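Local coordinates for phospholipase C beta (Meleagris gallopavo, PDB 1JAD), which belongs to the phospholipase C beta family and is represented by its C-terminal part, a long coiled-coil-like bundle of helices that pairs with a second copy, at residues E81-E86 with E236-Y241; M27-K32 with T114-E119. All blocks are in the same frame, centred on the assembly; numbering follows the deposited sequence.

Contact 1: residues E81-E86 with E236-Y241; sequences ERLEME and EMVKNY
E84 and V238 bring the two backbones closest, with their CA atoms 7.1 Å apart, while the axes of the short helical segments pass 10.4 Å from each other and their directions differ by 137°, more nearly antiparallel than parallel. This is helix-on-helix packing in the long bundle of the phospholipase C beta C-terminal region, where helix 75-155 meets helix 161-245 far from the middle of the chain. L83 points its side chain at the facing helix. With CG anti to the backbone N (chi1 174°), its branch is sent out toward V238 and Y241, where the methyl CD2 does all the close touching: CD2 of L83 lies 4.0 Å from CG1 of V238 and approaches the Y241 ring obliquely, 3.7 Å from CD2 of Y241. This single methyl of L83 touches both a valine branch and the tyrosine ring, three residues apart on the same helix. V238 uses both of its branches, since CG2 is turned to E84. There the contact is with the aliphatic part of the glutamate, whose chain crosses the valine at about a right angle and runs on extended to a carboxylate that is salt-bridged through OE2 to K80. Helix 28-64 also packs here: Y59 lies on L83, and the Y241 hydroxyl makes weak hydrogen bonds with L56 O and S60 OG, two partners for the OH of a buried phenol. At the E84 end of the patch, CG of E84 rests 3.9 Å from V238 CG2.

Contact 2: residues M27-K32 with T114-E119; sequences MKLFLK and TELARE
M27, modelled as selenomethionine, reaches across to L116, and the two side chains meet tip to tip. CB of M27 already lies 4.1 Å from CD1 of L116. CG follows anti to the carbonyl carbon (chi1 -59°) and carries the chain on toward the selenium, which makes the closest approach of the contact: SE of M27 sits 3.7 Å from L116 CD1 and 4.0 Å from L116 CB. A bend at chi3 (64°) then swings the terminal methyl round, and CE of M27 ends 4.1 Å from L116 CD2. The end of the selenomethionine, from SE to CE, thus meets both methyls of L116. M27 occupies the N-cap position, and helix 28-64 starts at the next residue, so this is where that helix first lies against helix 75-155 in the elongated helical bundle. The first turn supplies the other two partners of L116. F30 offers its CB rather than its ring, 4.2 Å from L116 CD1, while the F30 side chain also packs on Q109 and I113 of helix 75-155. L29 is looser, its CD2 lying 4.4 Å from L116 CD2, and it touches K112 as well. L116 is buried, pushed in among three side chains of the helix start, whereas M27 and L29 are partly exposed. Nearby, the E115 carboxylate is salt-bridged through OE2 to K112, on the same helix.

How the contacts relate
Helix 75-155 takes part in both contacts: near its start in contact 1, against helix 161-245, and about midway along in contact 2, against the beginning of helix 28-64. Their centres are 46 Å apart and they do not touch, with nearest atoms about 32 Å from each other. The centre of contact 1 is about 43 Å from the centre of the chain, yet this contact is the more buried; residues of helix 28-64 also pack on it. Contact 2, its centre only about 8 Å from that of the chain, is partly buried. Both are apolar across the interface, but contact 1 mixes branched methyls with an aromatic ring and a glutamate's CG methylene, whereas contact 2 gathers round a single leucine.

Contact 1: residues E81-E86 with E236-Y241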
ATOM      1  N   GLU A  81      -7.099 -38.181 -38.061  1.00 59.92           N
ATOM      2  CA  GLU A  81      -7.874 -37.027 -37.626  1.00 60.18           C
ATOM      3  C   GLU A  81      -7.963 -36.976 -36.100  1.00 59.12           C
ATOM      4  O   GLU A  81      -7.890 -35.904 -35.490  1.00 58.19           O
ATOM      5  CB  GLU A  81      -9.284 -37.081 -38.214  1.00 62.16           C
ATOM      6  CG  GLU A  81      -9.342 -37.179 -39.733  1.00 65.43           C
ATOM      7  CD  GLU A  81     -10.760 -37.028 -40.263  1.00 67.82           C
ATOM      8  OE1 GLU A  81     -11.659 -37.738 -39.766  1.00 69.12           O
ATOM      9  OE2 GLU A  81     -10.975 -36.204 -41.178  1.00 69.66           O
ATOM     10  N   ARG A  82      -8.126 -38.148 -35.493  1.00 57.89           N
ATOM     11  CA  ARG A  82      -8.235 -38.272 -34.044  1.00 55.95           C
ATOM     12  C   ARG A  82      -6.964 -37.764 -33.374  1.00 53.67           C
ATOM     13  O   ARG A  82      -7.009 -37.188 -32.287  1.00 52.81           O
ATOM     14  CB  ARG A  82      -8.471 -39.732 -33.683  1.00 58.31           C
ATOM     15  CG  ARG A  82      -8.771 -39.998 -32.224  1.00 62.18           C
ATOM     16  CD  ARG A  82      -9.101 -41.470 -32.061  1.00 66.28           C
ATOM     17  NE  ARG A  82     -10.136 -41.864 -33.016  1.00 69.29           N
ATOM     18  CZ  ARG A  82     -10.562 -43.109 -33.197  1.00 71.15           C
ATOM     19  NH1 ARG A  82     -10.043 -44.105 -32.485  1.00 71.24           N
ATOM     20  NH2 ARG A  82     -11.501 -43.361 -34.103  1.00 70.69           N
ATOM     21  N   LEU A  83      -5.833 -37.997 -34.036  1.00 51.28           N
ATOM     22  CA  LEU A  83      -4.525 -37.566 -33.552  1.00 48.96           C
ATOM     23  C   LEU A  83      -4.474 -36.046 -33.580  1.00 48.63           C
ATOM     24  O   LEU A  83      -4.081 -35.402 -32.611  1.00 46.48           O
ATOM     25  CB  LEU A  83      -3.429 -38.120 -34.458  1.00 47.28           C
ATOM     26  CG  LEU A  83      -2.001 -37.660 -34.176  1.00 46.96           C
ATOM     27  CD1 LEU A  83      -1.583 -38.069 -32.774  1.00 46.31           C
ATOM     28  CD2 LEU A  83      -1.067 -38.270 -35.208  1.00 47.25           C
ATOM     29  N   GLU A  84      -4.885 -35.490 -34.714  1.00 49.01           N
ATOM     30  CA  GLU A  84      -4.908 -34.053 -34.916  1.00 48.79           C
ATOM     31  C   GLU A  84      -5.693 -33.322 -33.839  1.00 47.34           C
ATOM     32  O   GLU A  84      -5.260 -32.275 -33.360  1.00 45.73           O
ATOM     33  CB  GLU A  84      -5.488 -33.729 -36.297  1.00 51.16           C
ATOM     34  CG  GLU A  84      -4.574 -34.153 -37.440  1.00 54.95           C
ATOM     35  CD  GLU A  84      -5.115 -33.789 -38.813  1.00 57.28           C
ATOM     36  OE1 GLU A  84      -5.435 -32.600 -39.041  1.00 59.21           O
ATOM     37  OE2 GLU A  84      -5.205 -34.688 -39.674  1.00 58.74           O
HETATM   38  N   MSE A  85      -6.833 -33.883 -33.444  1.00 46.16           N
HETATM   39  CA  MSE A  85      -7.667 -33.248 -32.436  1.00 45.94           C
HETATM   40  C   MSE A  85      -7.097 -33.361 -31.020  1.00 43.92           C
HETATM   41  O   MSE A  85      -7.317 -32.474 -30.195  1.00 43.21           O
HETATM   42  CB  MSE A  85      -9.089 -33.815 -32.490  1.00 49.43           C
HETATM   43  CG  MSE A  85     -10.130 -32.937 -31.784  1.00 56.01           C
HETATM   44 SE   MSE A  85     -10.206 -31.196 -32.427  1.00 63.98          SE
HETATM   45  CE  MSE A  85     -10.498 -31.499 -34.229  1.00 57.46           C
ATOM     46  N   GLU A  86      -6.375 -34.438 -30.727  1.00 41.48           N
ATOM     47  CA  GLU A  86      -5.782 -34.576 -29.401  1.00 39.99           C
ATOM     48  C   GLU A  86      -4.577 -33.653 -29.279  1.00 39.09           C
ATOM     49  O   GLU A  86      -4.197 -33.250 -28.177  1.00 38.19           O
ATOM     50  CB  GLU A  86      -5.369 -36.017 -29.126  1.00 42.04           C
ATOM     51  CG  GLU A  86      -6.534 -36.918 -28.763  1.00 46.21           C
ATOM     52  CD  GLU A  86      -6.088 -38.320 -28.389  1.00 48.75           C
ATOM     53  OE1 GLU A  86      -5.198 -38.454 -27.517  1.00 49.69           O
ATOM     54  OE2 GLU A  86      -6.637 -39.289 -28.961  1.00 51.66           O
ATOM     55  N   GLU A 236       0.506 -29.999 -39.890  1.00 64.66           N
ATOM     56  CA  GLU A 236       1.806 -30.153 -40.531  1.00 65.51           C
ATOM     57  C   GLU A 236       2.657 -31.154 -39.756  1.00 65.59           C
ATOM     58  O   GLU A 236       3.112 -32.151 -40.316  1.00 66.47           O
ATOM     59  CB  GLU A 236       2.549 -28.815 -40.607  1.00 66.30           C
ATOM     60  CG  GLU A 236       1.900 -27.766 -41.499  1.00 69.76           C
ATOM     61  CD  GLU A 236       2.760 -26.510 -41.643  1.00 72.65           C
ATOM     62  OE1 GLU A 236       3.086 -25.881 -40.609  1.00 73.03           O
ATOM     63  OE2 GLU A 236       3.108 -26.150 -42.792  1.00 73.16           O
HETATM   64  N   MSE A 237       2.872 -30.887 -38.471  1.00 65.42           N
HETATM   65  CA  MSE A 237       3.669 -31.775 -37.629  1.00 65.13           C
HETATM   66  C   MSE A 237       3.198 -33.224 -37.785  1.00 64.47           C
HETATM   67  O   MSE A 237       3.985 -34.160 -37.642  1.00 63.08           O
HETATM   68  CB  MSE A 237       3.584 -31.323 -36.163  1.00 66.80           C
HETATM   69  CG  MSE A 237       4.459 -32.117 -35.185  1.00 70.60           C
HETATM   70 SE   MSE A 237       3.640 -33.516 -34.348  1.00 76.34          SE
HETATM   71  CE  MSE A 237       2.473 -32.628 -33.318  1.00 72.86           C
ATOM     72  N   VAL A 238       1.914 -33.399 -38.093  1.00 64.04           N
ATOM     73  CA  VAL A 238       1.347 -34.729 -38.294  1.00 64.65           C
ATOM     74  C   VAL A 238       1.791 -35.261 -39.653  1.00 65.44           C
ATOM     75  O   VAL A 238       2.253 -36.393 -39.760  1.00 65.49           O
ATOM     76  CB  VAL A 238      -0.199 -34.710 -38.253  1.00 64.48           C
ATOM     77  CG1 VAL A 238      -0.747 -36.095 -38.565  1.00 62.91           C
ATOM     78  CG2 VAL A 238      -0.679 -34.259 -36.882  1.00 63.85           C
ATOM     79  N   LYS A 239       1.641 -34.436 -40.687  1.00 65.47           N
ATOM     80  CA  LYS A 239       2.038 -34.803 -42.045  1.00 64.90           C
ATOM     81  C   LYS A 239       3.459 -35.371 -41.995  1.00 64.86           C
ATOM     82  O   LYS A 239       3.725 -36.454 -42.518  1.00 65.03           O
ATOM     83  CB  LYS A 239       1.992 -33.568 -42.947  1.00 64.38           C
ATOM     84  CG  LYS A 239       2.264 -33.832 -44.411  1.00 64.29           C
ATOM     85  CD  LYS A 239       2.255 -32.532 -45.207  1.00 65.33           C
ATOM     86  CE  LYS A 239       0.955 -31.752 -45.003  1.00 65.30           C
ATOM     87  NZ  LYS A 239      -0.246 -32.541 -45.394  1.00 65.91           N
ATOM     88  N   ASN A 240       4.365 -34.629 -41.362  1.00 64.73           N
ATOM     89  CA  ASN A 240       5.748 -35.066 -41.212  1.00 65.51           C
ATOM     90  C   ASN A 240       5.758 -36.387 -40.453  1.00 65.70           C
ATOM     91  O   ASN A 240       6.576 -37.268 -40.722  1.00 65.99           O
ATOM     92  CB  ASN A 240       6.561 -34.038 -40.413  1.00 66.59           C
ATOM     93  CG  ASN A 240       6.882 -32.784 -41.209  1.00 67.20           C
ATOM     94  OD1 ASN A 240       5.992 -32.127 -41.754  1.00 66.74           O
ATOM     95  ND2 ASN A 240       8.165 -32.439 -41.267  1.00 67.94           N
ATOM     96  N   TYR A 241       4.838 -36.503 -39.500  1.00 65.45           N
ATOM     97  CA  TYR A 241       4.710 -37.690 -38.660  1.00 65.19           C
ATOM     98  C   TYR A 241       4.240 -38.914 -39.454  1.00 65.22           C
ATOM     99  O   TYR A 241       4.702 -40.033 -39.213  1.00 65.26           O
ATOM    100  CB  TYR A 241       3.737 -37.395 -37.516  1.00 64.44           C
ATOM    101  CG  TYR A 241       3.588 -38.505 -36.507  1.00 64.41           C
ATOM    102  CD1 TYR A 241       4.668 -38.910 -35.723  1.00 64.94           C
ATOM    103  CD2 TYR A 241       2.363 -39.148 -36.327  1.00 64.81           C
ATOM    104  CE1 TYR A 241       4.534 -39.927 -34.780  1.00 65.20           C
ATOM    105  CE2 TYR A 241       2.217 -40.166 -35.388  1.00 65.35           C
ATOM    106  CZ  TYR A 241       3.305 -40.549 -34.618  1.00 65.51           C
ATOM    107  OH  TYR A 241       3.163 -41.547 -33.681  1.00 66.18           O
TER

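Contact 2: residues M27-K32 with T114-E119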
HETATM    1  N   MSE A  27      16.705  -4.700  -7.385  1.00 58.54           N
HETATM    2  CA  MSE A  27      17.057  -5.261  -6.085  1.00 61.05           C
HETATM    3  C   MSE A  27      17.215  -6.785  -6.192  1.00 61.93           C
HETATM    4  O   MSE A  27      16.586  -7.421  -7.039  1.00 61.27           O
HETATM    5  CB  MSE A  27      15.987  -4.900  -5.044  1.00 61.10           C
HETATM    6  CG  MSE A  27      15.796  -3.391  -4.860  1.00 63.12           C
HETATM    7 SE   MSE A  27      14.642  -2.901  -3.532  1.00 62.98          SE
HETATM    8  CE  MSE A  27      15.498  -3.532  -2.070  1.00 64.78           C
ATOM      9  N   LYS A  28      18.066  -7.358  -5.338  1.00 62.63           N
ATOM     10  CA  LYS A  28      18.320  -8.803  -5.330  1.00 62.24           C
ATOM     11  C   LYS A  28      17.051  -9.649  -5.354  1.00 60.15           C
ATOM     12  O   LYS A  28      16.761 -10.317  -6.347  1.00 60.32           O
ATOM     13  CB  LYS A  28      19.153  -9.202  -4.102  1.00 64.70           C
ATOM     14  CG  LYS A  28      20.607  -8.751  -4.135  1.00 67.46           C
ATOM     15  CD  LYS A  28      21.379  -9.125  -2.854  1.00 70.16           C
ATOM     16  CE  LYS A  28      21.474 -10.639  -2.603  1.00 71.29           C
ATOM     17  NZ  LYS A  28      20.166 -11.283  -2.280  1.00 71.79           N
ATOM     18  N   LEU A  29      16.307  -9.625  -4.251  1.00 57.49           N
ATOM     19  CA  LEU A  29      15.075 -10.400  -4.142  1.00 55.73           C
ATOM     20  C   LEU A  29      14.179 -10.338  -5.382  1.00 53.39           C
ATOM     21  O   LEU A  29      13.645 -11.365  -5.817  1.00 52.80           O
ATOM     22  CB  LEU A  29      14.275  -9.959  -2.912  1.00 56.66           C
ATOM     23  CG  LEU A  29      14.879 -10.245  -1.536  1.00 57.56           C
ATOM     24  CD1 LEU A  29      16.199  -9.506  -1.382  1.00 59.12           C
ATOM     25  CD2 LEU A  29      13.896  -9.815  -0.454  1.00 57.66           C
ATOM     26  N   PHE A  30      14.008  -9.151  -5.960  1.00 50.24           N
ATOM     27  CA  PHE A  30      13.157  -9.041  -7.136  1.00 47.39           C
ATOM     28  C   PHE A  30      13.757  -9.808  -8.301  1.00 47.42           C
ATOM     29  O   PHE A  30      13.060 -10.576  -8.970  1.00 48.27           O
ATOM     30  CB  PHE A  30      12.952  -7.590  -7.562  1.00 43.73           C
ATOM     31  CG  PHE A  30      11.954  -7.433  -8.675  1.00 39.58           C
ATOM     32  CD1 PHE A  30      10.601  -7.654  -8.446  1.00 37.47           C
ATOM     33  CD2 PHE A  30      12.371  -7.120  -9.968  1.00 39.78           C
ATOM     34  CE1 PHE A  30       9.676  -7.567  -9.485  1.00 35.15           C
ATOM     35  CE2 PHE A  30      11.452  -7.031 -11.020  1.00 37.40           C
ATOM     36  CZ  PHE A  30      10.102  -7.255 -10.776  1.00 35.99           C
ATOM     37  N   LEU A  31      15.044  -9.605  -8.557  1.00 46.29           N
ATOM     38  CA  LEU A  31      15.663 -10.316  -9.658  1.00 46.54           C
ATOM     39  C   LEU A  31      15.691 -11.829  -9.455  1.00 47.28           C
ATOM     40  O   LEU A  31      15.584 -12.577 -10.429  1.00 46.72           O
ATOM     41  CB  LEU A  31      17.075  -9.786  -9.944  1.00 45.45           C
ATOM     42  CG  LEU A  31      17.149  -8.443 -10.692  1.00 45.83           C
ATOM     43  CD1 LEU A  31      18.604  -8.099 -11.020  1.00 44.33           C
ATOM     44  CD2 LEU A  31      16.346  -8.527 -11.982  1.00 44.35           C
ATOM     45  N   LYS A  32      15.811 -12.299  -8.213  1.00 47.57           N
ATOM     46  CA  LYS A  32      15.832 -13.744  -8.015  1.00 49.07           C
ATOM     47  C   LYS A  32      14.468 -14.302  -8.399  1.00 49.52           C
ATOM     48  O   LYS A  32      14.379 -15.351  -9.041  1.00 50.31           O
ATOM     49  CB  LYS A  32      16.153 -14.136  -6.566  1.00 50.30           C
ATOM     50  CG  LYS A  32      15.031 -13.917  -5.565  1.00 52.37           C
ATOM     51  CD  LYS A  32      15.352 -14.589  -4.238  1.00 54.77           C
ATOM     52  CE  LYS A  32      16.688 -14.111  -3.667  1.00 57.18           C
ATOM     53  NZ  LYS A  32      17.032 -14.756  -2.363  1.00 56.93           N
ATOM     54  N   THR A 114       5.731  -4.458  -4.441  1.00 36.96           N
ATOM     55  CA  THR A 114       4.918  -3.674  -3.525  1.00 37.77           C
ATOM     56  C   THR A 114       5.489  -3.831  -2.124  1.00 40.08           C
ATOM     57  O   THR A 114       5.403  -2.922  -1.298  1.00 41.20           O
ATOM     58  CB  THR A 114       3.463  -4.117  -3.557  1.00 36.20           C
ATOM     59  OG1 THR A 114       2.876  -3.692  -4.793  1.00 37.09           O
ATOM     60  CG2 THR A 114       2.695  -3.514  -2.398  1.00 37.20           C
ATOM     61  N   GLU A 115       6.088  -4.989  -1.870  1.00 42.78           N
ATOM     62  CA  GLU A 115       6.716  -5.271  -0.588  1.00 45.24           C
ATOM     63  C   GLU A 115       7.885  -4.314  -0.391  1.00 45.15           C
ATOM     64  O   GLU A 115       7.857  -3.453   0.489  1.00 44.98           O
ATOM     65  CB  GLU A 115       7.223  -6.720  -0.554  1.00 48.36           C
ATOM     66  CG  GLU A 115       8.269  -6.996   0.531  1.00 54.46           C
ATOM     67  CD  GLU A 115       8.813  -8.421   0.503  1.00 57.25           C
ATOM     68  OE1 GLU A 115       9.838  -8.673   1.173  1.00 58.10           O
ATOM     69  OE2 GLU A 115       8.218  -9.290  -0.177  1.00 59.60           O
ATOM     70  N   LEU A 116       8.910  -4.474  -1.223  1.00 45.88           N
ATOM     71  CA  LEU A 116      10.114  -3.642  -1.159  1.00 46.40           C
ATOM     72  C   LEU A 116       9.759  -2.156  -1.036  1.00 47.00           C
ATOM     73  O   LEU A 116      10.221  -1.470  -0.119  1.00 47.01           O
ATOM     74  CB  LEU A 116      10.967  -3.880  -2.410  1.00 44.76           C
ATOM     75  CG  LEU A 116      11.304  -5.346  -2.728  1.00 43.37           C
ATOM     76  CD1 LEU A 116      12.011  -5.437  -4.080  1.00 40.81           C
ATOM     77  CD2 LEU A 116      12.156  -5.939  -1.618  1.00 42.03           C
ATOM     78  N   ALA A 117       8.935  -1.668  -1.961  1.00 47.29           N
ATOM     79  CA  ALA A 117       8.501  -0.276  -1.954  1.00 48.13           C
ATOM     80  C   ALA A 117       7.930   0.077  -0.586  1.00 48.64           C
ATOM     81  O   ALA A 117       8.386   1.015   0.071  1.00 48.54           O
ATOM     82  CB  ALA A 117       7.446  -0.052  -3.028  1.00 48.35           C
ATOM     83  N   ARG A 118       6.925  -0.684  -0.168  1.00 49.43           N
ATOM     84  CA  ARG A 118       6.285  -0.481   1.127  1.00 50.78           C
ATOM     85  C   ARG A 118       7.283  -0.238   2.253  1.00 49.18           C
ATOM     86  O   ARG A 118       7.107   0.676   3.055  1.00 48.41           O
ATOM     87  CB  ARG A 118       5.430  -1.697   1.492  1.00 53.71           C
ATOM     88  CG  ARG A 118       3.925  -1.514   1.345  1.00 57.54           C
ATOM     89  CD  ARG A 118       3.372  -0.492   2.333  1.00 60.28           C
ATOM     90  NE  ARG A 118       1.910  -0.517   2.390  1.00 64.20           N
ATOM     91  CZ  ARG A 118       1.108  -0.351   1.338  1.00 66.48           C
ATOM     92  NH1 ARG A 118       1.619  -0.148   0.125  1.00 65.56           N
ATOM     93  NH2 ARG A 118      -0.211  -0.387   1.501  1.00 67.96           N
ATOM     94  N   GLU A 119       8.329  -1.055   2.312  1.00 47.54           N
ATOM     95  CA  GLU A 119       9.315  -0.921   3.377  1.00 47.32           C
ATOM     96  C   GLU A 119      10.072   0.400   3.330  1.00 45.28           C
ATOM     97  O   GLU A 119      10.251   1.066   4.353  1.00 44.46           O
ATOM     98  CB  GLU A 119      10.300  -2.088   3.330  1.00 49.01           C
ATOM     99  CG  GLU A 119      11.344  -2.046   4.424  1.00 52.57           C
ATOM    100  CD  GLU A 119      12.276  -3.233   4.372  1.00 55.84           C
ATOM    101  OE1 GLU A 119      12.857  -3.479   3.292  1.00 57.86           O
ATOM    102  OE2 GLU A 119      12.434  -3.914   5.408  1.00 57.67           O
TER